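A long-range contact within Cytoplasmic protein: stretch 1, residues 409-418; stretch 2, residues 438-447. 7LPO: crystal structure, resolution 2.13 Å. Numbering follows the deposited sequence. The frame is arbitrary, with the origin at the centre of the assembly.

Stretch 1 (409-418) WLAYSSRIRL
Stretch 2 (438-447) LPESFLKGRA

Residues 409-418 are a length of continuous α-helix, phi/psi near -63/-40, that extends beyond the stretch at both ends. Residues 438-447 begin extended at Leu-438 and Pro-439 (psi near 144°), make a short helix over 440-443, and leave it through a type I' turn, Leu-443 to Arg-446, with positive phi at Lys-444 (57/40) and Gly-445 (65/26). Proline suits the N-cap because it has no amide hydrogen to leave unpaired. The register is set by Leu-410 and Phe-442, whose CA atoms lie 7.2 Å apart; the contact buries 465 Å².

Apolar packing dominates one end. Phe-442 (chi1 -73°, chi2 69°) points toward the first helix as a knob among Trp-409, Leu-410, Ser-413 and Ser-414. Leu-410 (m, t) places CD2 3.7 Å from the centroid of the Phe-442 ring, 9° off its normal, a CH-pi contact; the same CD2 lies 4.0 Å from CG of Pro-439. Trp-409 (chi1 t, chi2 87°) offers a broad, buried surface: Leu-438 (m, t) sets CD1 3.8 Å from the centroid of the indole six-membered ring, 4° off the normal, while Leu-443 CD2 reaches Trp-409 CH2 at 3.8 Å. The small serines leave room for the phenyl ring, with Ser-414 OG 3.2 Å from Phe-442 CE2; that hydroxyl donates to Leu-410 O at 2.9 Å within its own helix.

Polar contacts close the other end. Arg-417 (chi1 -78°, chi2 -94°, chi3 169°, chi4 78°) is long enough to bring its guanidinium to carbonyls at the end of the short helix: NH2 donates to Leu-443 O at 3.3 Å, and NH1 weakly to Phe-442 O at 3.1 Å. Water bridges assist, one donating to Phe-442 O (2.9 Å) and weakly to Ser-413 OG (3.5 Å), another accepting from Arg-417 NH1 (3.1 Å) and weakly from Lys-444 NZ (3.3 Å).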

ATOM      1  N   TRP A 409      -3.008 -11.762 -12.650  1.00 14.25           N
ATOM      2  CA  TRP A 409      -2.081 -12.218 -11.621  1.00 15.92           C
ATOM      3  C   TRP A 409      -1.336 -13.476 -12.043  1.00 16.13           C
ATOM      4  O   TRP A 409      -0.169 -13.652 -11.676  1.00 17.72           O
ATOM      5  CB  TRP A 409      -2.813 -12.471 -10.307  1.00 14.20           C
ATOM      6  CG  TRP A 409      -1.870 -12.987  -9.253  1.00 14.16           C
ATOM      7  CD1 TRP A 409      -1.105 -12.242  -8.402  1.00 14.13           C
ATOM      8  CD2 TRP A 409      -1.560 -14.353  -8.977  1.00 15.50           C
ATOM      9  NE1 TRP A 409      -0.353 -13.060  -7.604  1.00 14.10           N
ATOM     10  CE2 TRP A 409      -0.608 -14.363  -7.940  1.00 16.61           C
ATOM     11  CE3 TRP A 409      -1.993 -15.572  -9.506  1.00 15.81           C
ATOM     12  CZ2 TRP A 409      -0.086 -15.541  -7.421  1.00 16.29           C
ATOM     13  CZ3 TRP A 409      -1.466 -16.742  -8.992  1.00 16.72           C
ATOM     14  CH2 TRP A 409      -0.529 -16.718  -7.959  1.00 17.21           C
ATOM     15  N   LEU A 410      -1.981 -14.359 -12.810  1.00 16.09           N
ATOM     16  CA  LEU A 410      -1.282 -15.536 -13.312  1.00 18.52           C
ATOM     17  C   LEU A 410      -0.109 -15.128 -14.191  1.00 18.33           C
ATOM     18  O   LEU A 410       1.015 -15.610 -14.001  1.00 19.84           O
ATOM     19  CB  LEU A 410      -2.234 -16.442 -14.084  1.00 20.73           C
ATOM     20  CG  LEU A 410      -3.439 -16.967 -13.299  1.00 26.61           C
ATOM     21  CD1 LEU A 410      -4.415 -17.639 -14.292  1.00 30.76           C
ATOM     22  CD2 LEU A 410      -3.061 -17.936 -12.199  1.00 27.40           C
ATOM     23  N   ALA A 411      -0.358 -14.226 -15.153  1.00 18.12           N
ATOM     24  CA  ALA A 411       0.696 -13.734 -16.038  1.00 18.84           C
ATOM     25  C   ALA A 411       1.798 -13.032 -15.255  1.00 18.87           C
ATOM     26  O   ALA A 411       2.991 -13.264 -15.492  1.00 21.79           O
ATOM     27  CB  ALA A 411       0.108 -12.781 -17.083  1.00 18.74           C
ATOM     28  N   TYR A 412       1.418 -12.147 -14.332  1.00 17.11           N
ATOM     29  CA  TYR A 412       2.413 -11.432 -13.537  1.00 15.17           C
ATOM     30  C   TYR A 412       3.254 -12.404 -12.719  1.00 14.86           C
ATOM     31  O   TYR A 412       4.488 -12.366 -12.762  1.00 14.09           O
ATOM     32  CB  TYR A 412       1.721 -10.414 -12.623  1.00 14.63           C
ATOM     33  CG  TYR A 412       2.651  -9.728 -11.647  1.00 15.78           C
ATOM     34  CD1 TYR A 412       3.428  -8.657 -12.044  1.00 14.79           C
ATOM     35  CD2 TYR A 412       2.761 -10.161 -10.323  1.00 16.36           C
ATOM     36  CE1 TYR A 412       4.284  -8.023 -11.169  1.00 15.11           C
ATOM     37  CE2 TYR A 412       3.631  -9.528  -9.435  1.00 15.56           C
ATOM     38  CZ  TYR A 412       4.388  -8.458  -9.873  1.00 16.15           C
ATOM     39  OH  TYR A 412       5.248  -7.800  -9.020  1.00 18.05           O
ATOM     40  N   SER A 413       2.597 -13.296 -11.971  1.00 16.63           N
ATOM     41  CA  SER A 413       3.320 -14.158 -11.041  1.00 17.50           C
ATOM     42  C   SER A 413       4.257 -15.115 -11.778  1.00 17.39           C
ATOM     43  O   SER A 413       5.353 -15.413 -11.291  1.00 18.23           O
ATOM     44  CB  SER A 413       2.329 -14.922 -10.159  1.00 17.61           C
ATOM     45  OG  SER A 413       1.520 -15.807 -10.910  1.00 20.51           O
ATOM     46  N   SER A 414       3.857 -15.593 -12.957  1.00 16.43           N
ATOM     47  CA  SER A 414       4.746 -16.452 -13.734  1.00 18.97           C
ATOM     48  C   SER A 414       6.023 -15.721 -14.125  1.00 17.31           C
ATOM     49  O   SER A 414       7.114 -16.301 -14.100  1.00 18.48           O
ATOM     50  CB  SER A 414       4.038 -16.961 -14.988  1.00 20.94           C
ATOM     51  OG  SER A 414       2.918 -17.740 -14.640  1.00 24.28           O
ATOM     52  N   ARG A 415       5.907 -14.449 -14.507  1.00 17.64           N
ATOM     53  CA  ARG A 415       7.099 -13.699 -14.883  1.00 18.69           C
ATOM     54  C   ARG A 415       8.021 -13.512 -13.690  1.00 18.02           C
ATOM     55  O   ARG A 415       9.243 -13.626 -13.824  1.00 19.60           O
ATOM     56  CB  ARG A 415       6.728 -12.334 -15.473  1.00 21.73           C
ATOM     57  CG  ARG A 415       7.951 -11.524 -15.931  1.00 25.36           C
ATOM     58  CD  ARG A 415       8.649 -12.203 -17.119  1.00 28.56           C
ATOM     59  NE  ARG A 415       7.645 -12.522 -18.130  1.00 31.65           N
ATOM     60  CZ  ARG A 415       7.238 -11.673 -19.070  1.00 29.82           C
ATOM     61  NH1 ARG A 415       7.787 -10.463 -19.154  1.00 25.61           N
ATOM     62  NH2 ARG A 415       6.291 -12.039 -19.926  1.00 31.33           N
ATOM     63  N   ILE A 416       7.457 -13.216 -12.520  1.00 14.03           N
ATOM     64  CA  ILE A 416       8.281 -13.040 -11.324  1.00 14.00           C
ATOM     65  C   ILE A 416       9.109 -14.291 -11.067  1.00 13.99           C
ATOM     66  O   ILE A 416      10.315 -14.215 -10.811  1.00 16.71           O
ATOM     67  CB  ILE A 416       7.405 -12.694 -10.105  1.00 15.49           C
ATOM     68  CG1 ILE A 416       6.798 -11.296 -10.260  1.00 18.05           C
ATOM     69  CG2 ILE A 416       8.208 -12.860  -8.812  1.00 16.97           C
ATOM     70  CD1 ILE A 416       7.780 -10.157 -10.249  1.00 19.49           C
ATOM     71  N   ARG A 417       8.473 -15.465 -11.139  1.00 14.00           N
ATOM     72  CA  ARG A 417       9.167 -16.711 -10.829  1.00 21.21           C
ATOM     73  C   ARG A 417      10.215 -17.050 -11.884  1.00 19.80           C
ATOM     74  O   ARG A 417      11.197 -17.737 -11.584  1.00 17.71           O
ATOM     75  CB  ARG A 417       8.161 -17.856 -10.698  1.00 20.23           C
ATOM     76  CG  ARG A 417       7.392 -17.886  -9.363  1.00 20.37           C
ATOM     77  CD  ARG A 417       8.052 -18.797  -8.319  1.00 19.42           C
ATOM     78  NE  ARG A 417       7.449 -18.616  -6.999  1.00 15.47           N
ATOM     79  CZ  ARG A 417       6.289 -19.139  -6.625  1.00 15.56           C
ATOM     80  NH1 ARG A 417       5.599 -19.902  -7.458  1.00 17.99           N
ATOM     81  NH2 ARG A 417       5.816 -18.905  -5.413  1.00 13.98           N
ATOM     82  N   LEU A 418      10.035 -16.568 -13.115  1.00 20.84           N
ATOM     83  CA  LEU A 418      11.028 -16.811 -14.151  1.00 22.01           C
ATOM     84  C   LEU A 418      12.381 -16.253 -13.739  1.00 22.78           C
ATOM     85  O   LEU A 418      13.416 -16.881 -13.968  1.00 23.62           O
ATOM     86  CB  LEU A 418      10.567 -16.182 -15.465  1.00 23.54           C
ATOM     87  CG  LEU A 418      11.426 -16.438 -16.696  1.00 25.77           C
ATOM     88  CD1 LEU A 418      11.522 -17.938 -16.972  1.00 26.41           C
ATOM     89  CD2 LEU A 418      10.859 -15.698 -17.894  1.00 26.73           C
ATOM     90  N   LEU A 438      -6.797 -19.210  -5.894  1.00 30.60           N
ATOM     91  CA  LEU A 438      -5.713 -19.243  -6.855  1.00 27.94           C
ATOM     92  C   LEU A 438      -5.103 -20.638  -6.894  1.00 28.27           C
ATOM     93  O   LEU A 438      -5.001 -21.297  -5.854  1.00 27.24           O
ATOM     94  CB  LEU A 438      -4.631 -18.217  -6.500  1.00 25.20           C
ATOM     95  CG  LEU A 438      -5.052 -16.749  -6.617  1.00 22.52           C
ATOM     96  CD1 LEU A 438      -3.961 -15.847  -6.038  1.00 23.68           C
ATOM     97  CD2 LEU A 438      -5.364 -16.353  -8.046  1.00 19.87           C
ATOM     98  N   PRO A 439      -4.700 -21.116  -8.068  1.00 29.62           N
ATOM     99  CA  PRO A 439      -4.287 -22.521  -8.181  1.00 29.35           C
ATOM    100  C   PRO A 439      -2.942 -22.781  -7.517  1.00 26.98           C
ATOM    101  O   PRO A 439      -2.036 -21.945  -7.552  1.00 23.27           O
ATOM    102  CB  PRO A 439      -4.214 -22.747  -9.695  1.00 29.88           C
ATOM    103  CG  PRO A 439      -3.851 -21.377 -10.252  1.00 29.88           C
ATOM    104  CD  PRO A 439      -4.556 -20.379  -9.341  1.00 29.98           C
ATOM    105  N   GLU A 440      -2.820 -23.965  -6.910  1.00 27.20           N
ATOM    106  CA  GLU A 440      -1.539 -24.376  -6.349  1.00 28.18           C
ATOM    107  C   GLU A 440      -0.481 -24.539  -7.432  1.00 28.59           C
ATOM    108  O   GLU A 440       0.714 -24.442  -7.133  1.00 27.60           O
ATOM    109  CB  GLU A 440      -1.685 -25.690  -5.571  1.00 29.92           C
ATOM    110  CG  GLU A 440      -1.945 -25.546  -4.079  1.00 30.59           C
ATOM    111  CD  GLU A 440      -0.985 -24.582  -3.384  1.00 32.10           C
ATOM    112  OE1 GLU A 440      -1.473 -23.691  -2.655  1.00 33.54           O
ATOM    113  OE2 GLU A 440       0.249 -24.702  -3.581  1.00 31.55           O
ATOM    114  N   SER A 441      -0.889 -24.785  -8.684  1.00 30.94           N
ATOM    115  CA  SER A 441       0.084 -24.887  -9.766  1.00 29.32           C
ATOM    116  C   SER A 441       0.855 -23.587  -9.956  1.00 32.03           C
ATOM    117  O   SER A 441       1.917 -23.594 -10.586  1.00 34.62           O
ATOM    118  CB  SER A 441      -0.602 -25.277 -11.083  1.00 27.60           C
ATOM    119  OG  SER A 441      -1.796 -24.544 -11.297  1.00 27.17           O
ATOM    120  N   PHE A 442       0.341 -22.471  -9.436  1.00 30.03           N
ATOM    121  CA  PHE A 442       1.046 -21.193  -9.457  1.00 26.01           C
ATOM    122  C   PHE A 442       1.536 -20.763  -8.082  1.00 23.07           C
ATOM    123  O   PHE A 442       2.597 -20.147  -7.979  1.00 22.85           O
ATOM    124  CB  PHE A 442       0.140 -20.091 -10.026  1.00 24.88           C
ATOM    125  CG  PHE A 442      -0.083 -20.192 -11.505  1.00 27.77           C
ATOM    126  CD1 PHE A 442      -0.830 -21.227 -12.035  1.00 28.33           C
ATOM    127  CD2 PHE A 442       0.450 -19.244 -12.367  1.00 30.36           C
ATOM    128  CE1 PHE A 442      -1.033 -21.322 -13.400  1.00 30.39           C
ATOM    129  CE2 PHE A 442       0.253 -19.333 -13.728  1.00 32.24           C
ATOM    130  CZ  PHE A 442      -0.486 -20.371 -14.249  1.00 32.54           C
ATOM    131  N   LEU A 443       0.785 -21.061  -7.024  1.00 22.19           N
ATOM    132  CA  LEU A 443       1.246 -20.731  -5.679  1.00 21.91           C
ATOM    133  C   LEU A 443       2.443 -21.589  -5.285  1.00 22.92           C
ATOM    134  O   LEU A 443       3.458 -21.072  -4.802  1.00 20.94           O
ATOM    135  CB  LEU A 443       0.108 -20.919  -4.685  1.00 21.36           C
ATOM    136  CG  LEU A 443      -1.088 -19.978  -4.812  1.00 22.39           C
ATOM    137  CD1 LEU A 443      -2.136 -20.333  -3.776  1.00 23.73           C
ATOM    138  CD2 LEU A 443      -0.640 -18.545  -4.662  1.00 23.11           C
ATOM    139  N   LYS A 444       2.323 -22.910  -5.466  1.00 25.10           N
ATOM    140  CA  LYS A 444       3.411 -23.858  -5.245  1.00 23.88           C
ATOM    141  C   LYS A 444       3.966 -23.758  -3.827  1.00 21.30           C
ATOM    142  O   LYS A 444       5.175 -23.834  -3.613  1.00 23.30           O
ATOM    143  CB  LYS A 444       4.525 -23.656  -6.273  1.00 25.54           C
ATOM    144  CG  LYS A 444       4.151 -24.031  -7.703  1.00 26.59           C
ATOM    145  CD  LYS A 444       5.389 -24.024  -8.624  1.00 29.59           C
ATOM    146  CE  LYS A 444       5.032 -24.424 -10.053  1.00 34.95           C
ATOM    147  NZ  LYS A 444       6.160 -24.223 -11.011  1.00 38.15           N
ATOM    148  N   GLY A 445       3.074 -23.578  -2.855  1.00 19.19           N
ATOM    149  CA  GLY A 445       3.464 -23.588  -1.459  1.00 16.83           C
ATOM    150  C   GLY A 445       4.383 -22.469  -1.040  1.00 16.69           C
ATOM    151  O   GLY A 445       5.120 -22.610  -0.061  1.00 18.61           O
ATOM    152  N   ARG A 446       4.352 -21.342  -1.739  1.00 14.56           N
ATOM    153  CA  ARG A 446       5.265 -20.254  -1.405  1.00 15.54           C
ATOM    154  C   ARG A 446       4.549 -18.929  -1.676  1.00 15.70           C
ATOM    155  O   ARG A 446       4.807 -18.240  -2.669  1.00 15.00           O
ATOM    156  CB  ARG A 446       6.569 -20.359  -2.194  1.00 16.29           C
ATOM    157  CG  ARG A 446       7.657 -19.455  -1.675  1.00 16.63           C
ATOM    158  CD  ARG A 446       9.028 -20.128  -1.726  1.00 17.49           C
ATOM    159  NE  ARG A 446      10.049 -19.197  -1.253  1.00 17.83           N
ATOM    160  CZ  ARG A 446      10.268 -18.937   0.031  1.00 17.67           C
ATOM    161  NH1 ARG A 446       9.552 -19.568   0.954  1.00 17.32           N
ATOM    162  NH2 ARG A 446      11.197 -18.060   0.387  1.00 17.86           N
ATOM    163  N   ALA A 447       3.667 -18.558  -0.750  1.00 13.96           N
ATOM    164  CA  ALA A 447       2.819 -17.394  -0.931  1.00 13.97           C
ATOM    165  C   ALA A 447       2.445 -16.814   0.426  1.00 13.97           C
ATOM    166  O   ALA A 447       2.629 -17.442   1.465  1.00 13.96           O
ATOM    167  CB  ALA A 447       1.561 -17.752  -1.733  1.00 14.00           C
TER
HETATM  168  O   HOH W   1       3.582 -18.501 -10.141  1.00 24.47           O
HETATM  169  O   HOH W   2       6.619 -21.133 -10.103  1.00 22.58           O